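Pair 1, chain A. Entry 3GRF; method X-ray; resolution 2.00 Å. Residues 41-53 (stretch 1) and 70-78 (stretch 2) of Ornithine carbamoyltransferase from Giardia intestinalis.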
# COMPACT_ATOMS: atom_id res chain seq x y z
N ARG A 41 3.98 5.98 19.15
CA ARG A 41 4.24 4.65 19.71
C ARG A 41 4.89 3.66 18.73
O ARG A 41 5.79 2.90 19.12
CB ARG A 41 2.95 4.06 20.31
CG ARG A 41 2.44 4.73 21.62
CD ARG A 41 3.43 4.58 22.81
NE ARG A 41 3.48 3.18 23.26
CZ ARG A 41 4.14 2.71 24.31
NH1 ARG A 41 4.88 3.49 25.09
NH2 ARG A 41 4.04 1.42 24.60
N ALA A 42 4.50 3.71 17.45
CA ALA A 42 5.14 2.89 16.40
C ALA A 42 5.89 3.71 15.36
O ALA A 42 6.04 3.28 14.23
CB ALA A 42 4.05 2.00 15.65
N ALA A 43 6.36 4.90 15.73
CA ALA A 43 7.08 5.72 14.79
C ALA A 43 8.18 4.88 14.16
O ALA A 43 8.89 4.19 14.88
CB ALA A 43 7.68 6.95 15.51
N ASN A 44 8.32 4.95 12.82
CA ASN A 44 9.35 4.23 12.04
C ASN A 44 9.31 2.72 12.05
O ASN A 44 10.27 2.03 11.60
CB ASN A 44 10.75 4.70 12.38
CG ASN A 44 10.92 6.18 12.18
OD1 ASN A 44 11.03 6.66 11.05
ND2 ASN A 44 10.85 6.93 13.26
N LYS A 45 8.23 2.19 12.61
CA LYS A 45 8.15 0.74 12.80
C LYS A 45 7.14 0.26 11.81
O LYS A 45 6.24 1.04 11.47
CB LYS A 45 7.75 0.38 14.23
CG LYS A 45 8.92 0.57 15.22
CD LYS A 45 8.44 0.52 16.66
CE LYS A 45 9.59 0.78 17.64
NZ LYS A 45 10.33 -0.48 17.94
N THR A 46 7.27 -0.96 11.27
CA THR A 46 6.29 -1.44 10.26
C THR A 46 5.69 -2.77 10.61
O THR A 46 6.32 -3.62 11.25
CB THR A 46 6.86 -1.48 8.80
OG1 THR A 46 7.06 -2.85 8.41
CG2 THR A 46 8.18 -0.72 8.75
N LEU A 47 4.45 -2.93 10.19
CA LEU A 47 3.77 -4.17 10.32
C LEU A 47 3.65 -4.80 8.93
O LEU A 47 3.32 -4.14 7.95
CB LEU A 47 2.39 -3.95 10.97
CG LEU A 47 1.24 -4.86 10.50
CD1 LEU A 47 1.44 -6.22 11.13
CD2 LEU A 47 -0.19 -4.32 10.77
N LEU A 48 3.93 -6.08 8.85
CA LEU A 48 3.78 -6.75 7.61
C LEU A 48 2.46 -7.49 7.68
O LEU A 48 2.29 -8.33 8.53
CB LEU A 48 4.90 -7.76 7.47
CG LEU A 48 4.86 -8.61 6.21
CD1 LEU A 48 4.52 -7.80 4.91
CD2 LEU A 48 6.20 -9.27 6.11
N ALA A 49 1.54 -7.21 6.76
CA ALA A 49 0.18 -7.73 6.89
C ALA A 49 -0.24 -8.54 5.68
O ALA A 49 -0.64 -7.96 4.68
CB ALA A 49 -0.79 -6.56 7.08
N PHE A 50 -0.18 -9.87 5.79
CA PHE A 50 -0.56 -10.82 4.72
C PHE A 50 -2.05 -11.03 4.70
O PHE A 50 -2.69 -11.10 5.74
CB PHE A 50 0.13 -12.18 4.94
CG PHE A 50 1.66 -12.13 4.86
CD1 PHE A 50 2.42 -12.08 5.99
CD2 PHE A 50 2.31 -12.10 3.63
CE1 PHE A 50 3.84 -12.05 5.91
CE2 PHE A 50 3.73 -12.07 3.55
CZ PHE A 50 4.48 -12.04 4.71
N PHE A 51 -2.63 -11.07 3.51
CA PHE A 51 -4.01 -11.40 3.39
C PHE A 51 -4.12 -12.38 2.26
O PHE A 51 -3.70 -12.08 1.15
CB PHE A 51 -4.83 -10.14 3.09
CG PHE A 51 -4.99 -9.22 4.27
CD1 PHE A 51 -6.11 -9.29 5.08
CD2 PHE A 51 -4.03 -8.27 4.55
CE1 PHE A 51 -6.24 -8.45 6.17
CE2 PHE A 51 -4.16 -7.37 5.62
CZ PHE A 51 -5.25 -7.50 6.46
N ALA A 52 -4.69 -13.56 2.52
CA ALA A 52 -4.93 -14.57 1.51
C ALA A 52 -6.30 -14.31 0.88
O ALA A 52 -6.64 -14.85 -0.15
CB ALA A 52 -4.88 -15.96 2.13
N LYS A 53 -7.04 -13.45 1.53
CA LYS A 53 -8.35 -13.02 1.08
C LYS A 53 -8.66 -11.70 1.81
O LYS A 53 -8.43 -11.56 3.01
CB LYS A 53 -9.40 -14.13 1.31
CG LYS A 53 -10.74 -13.65 1.81
CD LYS A 53 -11.81 -14.71 1.68
CE LYS A 53 -13.17 -14.18 2.12
NZ LYS A 53 -13.23 -12.70 2.06
N GLY A 70 1.80 5.94 14.30
CA GLY A 70 2.86 6.70 13.62
C GLY A 70 3.81 5.87 12.80
O GLY A 70 4.91 6.32 12.45
N GLY A 71 3.39 4.65 12.50
CA GLY A 71 4.22 3.67 11.83
C GLY A 71 3.50 3.37 10.53
O GLY A 71 2.77 4.24 10.01
N HIS A 72 3.68 2.17 10.01
CA HIS A 72 3.18 1.83 8.65
C HIS A 72 2.90 0.35 8.55
O HIS A 72 3.63 -0.43 9.13
CB HIS A 72 4.22 2.18 7.58
CG HIS A 72 3.70 2.04 6.19
ND1 HIS A 72 4.16 1.08 5.31
CD2 HIS A 72 2.69 2.68 5.55
CE1 HIS A 72 3.48 1.15 4.18
NE2 HIS A 72 2.59 2.12 4.29
N ALA A 73 1.84 -0.02 7.81
CA ALA A 73 1.54 -1.42 7.52
C ALA A 73 1.71 -1.67 6.04
O ALA A 73 1.21 -0.90 5.21
CB ALA A 73 0.07 -1.76 7.92
N ILE A 74 2.41 -2.76 5.73
CA ILE A 74 2.55 -3.26 4.38
C ILE A 74 1.39 -4.21 4.11
O ILE A 74 1.26 -5.25 4.75
CB ILE A 74 3.84 -4.03 4.22
CG1 ILE A 74 5.04 -3.10 4.43
CG2 ILE A 74 3.91 -4.65 2.83
CD1 ILE A 74 6.42 -3.83 4.42
N TYR A 75 0.54 -3.85 3.18
CA TYR A 75 -0.51 -4.73 2.80
C TYR A 75 0.08 -5.77 1.81
O TYR A 75 0.45 -5.46 0.65
CB TYR A 75 -1.66 -3.92 2.22
CG TYR A 75 -2.63 -4.81 1.49
CD1 TYR A 75 -3.40 -5.72 2.20
CD2 TYR A 75 -2.74 -4.76 0.10
CE1 TYR A 75 -4.28 -6.59 1.53
CE2 TYR A 75 -3.62 -5.62 -0.59
CZ TYR A 75 -4.39 -6.53 0.15
OH TYR A 75 -5.28 -7.38 -0.49
N TYR A 76 0.27 -7.04 2.31
CA TYR A 76 0.85 -8.05 1.40
C TYR A 76 -0.17 -9.11 0.96
O TYR A 76 -0.43 -10.07 1.67
CB TYR A 76 2.09 -8.67 2.03
CG TYR A 76 3.05 -9.23 1.02
CD1 TYR A 76 4.33 -8.72 0.81
CD2 TYR A 76 2.64 -10.33 0.25
CE1 TYR A 76 5.18 -9.29 -0.15
CE2 TYR A 76 3.47 -10.90 -0.71
CZ TYR A 76 4.73 -10.38 -0.91
OH TYR A 76 5.55 -10.95 -1.86
N GLU A 77 -0.68 -8.95 -0.26
CA GLU A 77 -1.75 -9.80 -0.76
C GLU A 77 -1.17 -11.11 -1.29
O GLU A 77 -0.15 -11.12 -1.98
CB GLU A 77 -2.55 -9.04 -1.83
CG GLU A 77 -1.71 -8.63 -3.07
CD GLU A 77 -1.20 -7.15 -3.09
OE1 GLU A 77 -1.65 -6.38 -3.99
OE2 GLU A 77 -0.33 -6.78 -2.24
N LEU A 78 -1.81 -12.23 -0.96
CA LEU A 78 -1.29 -13.52 -1.40
C LEU A 78 -2.08 -14.16 -2.53
O LEU A 78 -3.25 -14.44 -2.37
CB LEU A 78 -1.16 -14.47 -0.21
CG LEU A 78 -0.12 -14.01 0.79
CD1 LEU A 78 -0.19 -14.93 1.97
CD2 LEU A 78 1.25 -14.05 0.09
O HOH W 1 6.95 5.76 10.30

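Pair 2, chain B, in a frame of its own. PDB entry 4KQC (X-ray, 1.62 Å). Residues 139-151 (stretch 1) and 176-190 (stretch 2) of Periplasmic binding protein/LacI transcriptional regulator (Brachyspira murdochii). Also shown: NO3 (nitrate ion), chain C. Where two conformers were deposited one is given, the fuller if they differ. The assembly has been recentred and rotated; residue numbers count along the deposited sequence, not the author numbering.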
# COMPACT_ATOMS: atom_id res chain seq x y z
N ASN B 139 9.57 -16.60 26.85
CA ASN B 139 9.35 -15.14 26.91
C ASN B 139 9.85 -14.55 25.56
O ASN B 139 10.97 -14.03 25.47
CB ASN B 139 10.06 -14.54 28.12
CG ASN B 139 9.84 -13.04 28.29
OD1 ASN B 139 8.89 -12.43 27.79
ND2 ASN B 139 10.69 -12.45 29.10
N LYS B 140 9.00 -14.65 24.55
CA LYS B 140 9.42 -14.39 23.16
C LYS B 140 9.45 -12.91 22.89
O LYS B 140 8.62 -12.15 23.43
CB LYS B 140 8.47 -15.07 22.22
CG LYS B 140 8.48 -16.58 22.33
CD LYS B 140 7.57 -17.20 21.34
CE LYS B 140 7.65 -18.72 21.50
NZ LYS B 140 7.04 -19.36 20.32
N ALA B 141 10.40 -12.46 22.06
CA ALA B 141 10.36 -11.11 21.50
C ALA B 141 9.13 -10.95 20.63
O ALA B 141 8.83 -11.79 19.77
CB ALA B 141 11.58 -10.84 20.64
N LYS B 142 8.47 -9.79 20.75
CA LYS B 142 7.25 -9.53 20.00
C LYS B 142 7.46 -8.48 18.92
O LYS B 142 8.08 -7.46 19.18
CB LYS B 142 6.15 -9.06 20.94
CG LYS B 142 5.91 -9.96 22.15
CD LYS B 142 5.55 -11.37 21.71
CE LYS B 142 4.80 -12.12 22.80
NZ LYS B 142 5.64 -12.35 24.00
N ILE B 143 6.96 -8.76 17.74
CA ILE B 143 6.88 -7.79 16.65
C ILE B 143 5.40 -7.66 16.23
O ILE B 143 4.73 -8.66 15.91
CB ILE B 143 7.73 -8.21 15.46
CG1 ILE B 143 9.23 -8.30 15.87
CG2 ILE B 143 7.54 -7.22 14.32
CD1 ILE B 143 9.73 -9.69 16.20
N ALA B 144 4.87 -6.45 16.28
CA ALA B 144 3.48 -6.20 15.94
C ALA B 144 3.35 -5.86 14.48
O ALA B 144 4.19 -5.10 13.92
CB ALA B 144 2.98 -5.06 16.77
N VAL B 145 2.34 -6.41 13.84
CA VAL B 145 2.04 -6.10 12.44
C VAL B 145 0.65 -5.42 12.46
O VAL B 145 -0.32 -6.09 12.74
CB VAL B 145 2.02 -7.39 11.62
CG1 VAL B 145 1.44 -7.15 10.19
CG2 VAL B 145 3.41 -8.04 11.60
N LEU B 146 0.56 -4.15 12.10
CA LEU B 146 -0.73 -3.47 12.03
C LEU B 146 -1.18 -3.63 10.61
O LEU B 146 -0.66 -2.96 9.69
CB LEU B 146 -0.61 -2.00 12.43
CG LEU B 146 -0.66 -1.73 13.94
CD1 LEU B 146 -2.10 -1.73 14.43
CD2 LEU B 146 0.18 -2.69 14.76
N GLN B 147 -2.12 -4.55 10.43
CA GLN B 147 -2.67 -4.90 9.13
C GLN B 147 -3.87 -4.04 8.84
O GLN B 147 -4.75 -3.99 9.68
CB GLN B 147 -3.07 -6.38 9.19
CG GLN B 147 -3.93 -6.82 8.02
CD GLN B 147 -4.26 -8.30 8.04
OE1 GLN B 147 -3.59 -9.08 8.71
NE2 GLN B 147 -5.28 -8.70 7.32
N LEU B 148 -3.87 -3.31 7.72
CA LEU B 148 -4.87 -2.21 7.56
C LEU B 148 -6.32 -2.67 7.52
O LEU B 148 -7.22 -1.95 7.97
CB LEU B 148 -4.52 -1.32 6.34
CG LEU B 148 -4.51 -2.09 5.01
CD1 LEU B 148 -5.60 -1.56 4.12
CD2 LEU B 148 -3.21 -2.11 4.26
N ASP B 149 -6.57 -3.83 6.96
CA ASP B 149 -7.95 -4.37 6.80
C ASP B 149 -7.88 -5.82 6.38
O ASP B 149 -6.77 -6.39 6.27
CB ASP B 149 -8.79 -3.52 5.85
CG ASP B 149 -8.40 -3.63 4.40
OD1 ASP B 149 -7.56 -4.47 3.95
OD2 ASP B 149 -8.96 -2.77 3.65
N ASN B 150 -9.03 -6.41 6.17
CA ASN B 150 -9.16 -7.80 5.67
C ASN B 150 -9.49 -7.93 4.18
O ASN B 150 -10.14 -8.90 3.77
CB ASN B 150 -10.19 -8.54 6.53
CG ASN B 150 -9.69 -8.84 7.91
OD1 ASN B 150 -8.70 -9.56 8.05
ND2 ASN B 150 -10.29 -8.27 8.90
N SER B 151 -9.06 -6.96 3.42
CA SER B 151 -9.19 -6.91 1.97
C SER B 151 -7.93 -7.62 1.41
O SER B 151 -6.94 -7.87 2.13
CB SER B 151 -9.26 -5.44 1.52
OG SER B 151 -7.93 -4.81 1.54
N ALA B 176 15.52 -18.49 16.05
CA ALA B 176 14.38 -19.42 15.89
C ALA B 176 13.79 -19.76 17.24
O ALA B 176 14.46 -19.93 18.20
CB ALA B 176 14.80 -20.64 15.12
N GLY B 177 12.46 -19.77 17.30
CA GLY B 177 11.81 -20.05 18.55
C GLY B 177 11.71 -18.93 19.58
O GLY B 177 11.12 -19.11 20.64
N LYS B 178 12.31 -17.77 19.31
CA LYS B 178 12.40 -16.72 20.32
C LYS B 178 11.55 -15.52 19.98
O LYS B 178 11.73 -14.50 20.59
CB LYS B 178 13.84 -16.24 20.43
CG LYS B 178 14.83 -17.28 20.95
CD LYS B 178 16.26 -16.78 20.92
CE LYS B 178 17.18 -17.79 21.52
NZ LYS B 178 18.58 -17.23 21.40
N TYR B 179 10.68 -15.63 18.99
CA TYR B 179 9.95 -14.48 18.52
C TYR B 179 8.52 -14.85 18.29
O TYR B 179 8.17 -16.03 18.01
CB TYR B 179 10.59 -13.88 17.25
CG TYR B 179 10.30 -14.71 16.04
CD1 TYR B 179 11.10 -15.81 15.72
CD2 TYR B 179 9.23 -14.45 15.22
CE1 TYR B 179 10.80 -16.65 14.65
CE2 TYR B 179 8.95 -15.26 14.13
CZ TYR B 179 9.72 -16.34 13.84
OH TYR B 179 9.44 -17.18 12.81
N ALA B 180 7.64 -13.86 18.35
CA ALA B 180 6.23 -14.01 17.94
C ALA B 180 5.74 -12.78 17.20
O ALA B 180 6.00 -11.66 17.62
CB ALA B 180 5.35 -14.20 19.14
N LEU B 181 5.06 -12.99 16.09
CA LEU B 181 4.52 -11.91 15.32
C LEU B 181 3.06 -11.75 15.78
O LEU B 181 2.32 -12.74 15.87
CB LEU B 181 4.58 -12.23 13.83
CG LEU B 181 5.97 -12.43 13.23
CD1 LEU B 181 5.96 -13.00 11.81
CD2 LEU B 181 6.73 -11.13 13.30
N GLN B 182 2.65 -10.54 16.09
CA GLN B 182 1.31 -10.25 16.56
C GLN B 182 0.61 -9.47 15.46
O GLN B 182 0.92 -8.31 15.26
CB GLN B 182 1.40 -9.43 17.82
CG GLN B 182 2.14 -10.15 18.91
CD GLN B 182 2.18 -9.33 20.18
OE1 GLN B 182 2.32 -8.10 20.13
NE2 GLN B 182 2.05 -10.00 21.32
N VAL B 183 -0.32 -10.10 14.77
CA VAL B 183 -0.99 -9.51 13.62
C VAL B 183 -2.29 -8.88 14.16
O VAL B 183 -3.14 -9.59 14.75
CB VAL B 183 -1.21 -10.51 12.46
CG1 VAL B 183 -1.87 -9.79 11.29
CG2 VAL B 183 0.14 -11.11 12.08
N ILE B 184 -2.41 -7.57 14.05
CA ILE B 184 -3.52 -6.82 14.63
C ILE B 184 -4.20 -6.05 13.51
O ILE B 184 -3.57 -5.28 12.75
CB ILE B 184 -2.95 -5.81 15.66
CG1 ILE B 184 -2.26 -6.55 16.79
CG2 ILE B 184 -4.05 -4.90 16.20
CD1 ILE B 184 -1.17 -5.74 17.46
N VAL B 185 -5.52 -6.19 13.40
CA VAL B 185 -6.30 -5.42 12.43
C VAL B 185 -7.21 -4.48 13.23
O VAL B 185 -8.10 -4.94 13.95
CB VAL B 185 -7.19 -6.35 11.58
CG1 VAL B 185 -8.03 -5.52 10.58
CG2 VAL B 185 -6.39 -7.44 10.88
N PRO B 186 -7.05 -3.17 13.05
CA PRO B 186 -7.97 -2.30 13.76
C PRO B 186 -9.38 -2.43 13.20
O PRO B 186 -9.57 -2.73 12.02
CB PRO B 186 -7.39 -0.90 13.57
CG PRO B 186 -5.95 -1.16 13.26
CD PRO B 186 -6.00 -2.42 12.38
N THR B 187 -10.39 -2.10 14.00
CA THR B 187 -11.77 -2.36 13.59
C THR B 187 -12.18 -1.48 12.42
O THR B 187 -13.02 -1.86 11.61
CB THR B 187 -12.75 -2.29 14.78
OG1 THR B 187 -14.06 -2.75 14.36
CG2 THR B 187 -12.82 -0.88 15.38
N THR B 188 -11.55 -0.31 12.31
CA THR B 188 -11.61 0.52 11.09
C THR B 188 -10.26 1.17 10.87
O THR B 188 -9.36 1.09 11.75
CB THR B 188 -12.66 1.68 11.17
OG1 THR B 188 -12.21 2.70 12.09
CG2 THR B 188 -14.06 1.23 11.56
N GLN B 189 -10.10 1.90 9.77
CA GLN B 189 -8.87 2.66 9.53
C GLN B 189 -8.98 4.09 10.06
O GLN B 189 -8.21 4.94 9.66
CB GLN B 189 -8.54 2.64 8.04
CG GLN B 189 -8.16 1.22 7.51
CD GLN B 189 -7.61 1.29 6.12
OE1 GLN B 189 -6.57 1.94 5.89
NE2 GLN B 189 -8.32 0.69 5.17
N ASN B 190 -9.97 4.34 10.92
CA ASN B 190 -10.10 5.66 11.54
C ASN B 190 -9.13 5.82 12.69
O ASN B 190 -8.61 4.86 13.27
CB ASN B 190 -11.54 5.92 11.96
CG ASN B 190 -12.49 5.83 10.78
OD1 ASN B 190 -12.18 6.34 9.72
ND2 ASN B 190 -13.64 5.21 10.96
N NO3 C . -10.01 -8.77 12.35
O1 NO3 C . -10.01 -8.85 13.57
O2 NO3 C . -10.54 -7.68 11.75
O3 NO3 C . -9.41 -9.76 11.57
O HOH W 2 -9.64 -2.19 9.40

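Two neighbouring parallel strands meet in nearly the same way in both pairs: fourteen central residues superpose with an RMSD of 0.5 Å, and the strand directions diverge by 20° in pair 1 and 23° in pair 2. In each, a ladder of seven backbone hydrogen bonds alternates between the strands, as parallel pairing requires. Every second residue of the first stretch along the ladder, such as Leu47(A), uses both its N and its O, reaching two residues of the second that flank its bridge partner. Thus Leu47(A) N donates to His72(A) O (2.8 Å) and Leu47(A) O accepts from Ile74(A) N (2.8 Å); at the matching positions, Ile143(B) N donates to Ala180(B) O (3.1 Å) and Ile143(B) O accepts from Gln182(B) N (2.8 Å).

Because the ladder is made by main chain alone, side chains may vary. On the face carrying Leu48(A), Phe50(A) and Tyr76(A), pair 1 fills space with rings: Phe50(A) CE2 lies over one face of the Tyr76(A) ring, the two planes being oblique at 50°, and Phe50(A) CD2 is 3.8 Å from Tyr76(A) CB. Pair 2 places Leu146(B) and Ile184(B) at these positions, and branched aliphatic groups make the contact, with Leu146(B) CD1 4.1 Å from Ile184(B) CG2. Beside them, Leu48(A) CD1 reaches Tyr76(A) CB at 3.9 Å, whereas the smaller Ala144(B) meets Ile184(B) through Ala144(B) CB and Ile184(B) CD1 at 4.3 Å.

The other face shows a similar exchange. Phe51(A) CD2 approaches Tyr75(A) CE1 to 3.5 Å, at the edge of the tyrosine ring. Their counterparts are Gln147(B) and Val183(B), where Gln147(B) OE1 lies 3.2 Å from Val183(B) CG1. The extended glutamine also donates from Gln147(B) NE2 to Asp149(B) O (2.9 Å), so the same amide that packs against the second strand is also bound by the following loop. Bulk can also be shared out differently within a bridge: Ala49(A) pairs with Tyr75(A), but Val145(B) pairs with Val183(B), with Val145(B) CB 4.2 Å from Val183(B) CG2.

The strand entrances also differ. Gly71(A) matches Tyr179(B). In pair 1 the turn from Ala42(A) to Lys45(A), closed by Lys45(A) N to Ala42(A) O (2.9 Å), brings Ala42(A) O to 3.0 Å from Gly71(A) CA; an ideal CB there would clash with this oxygen and with Lys45(A) O. In pair 2 the tyrosine side chain fits, and Tyr179(B) CB is 4.4 Å from Ile143(B) CD1. A shared ladder thus accommodates quite different packing.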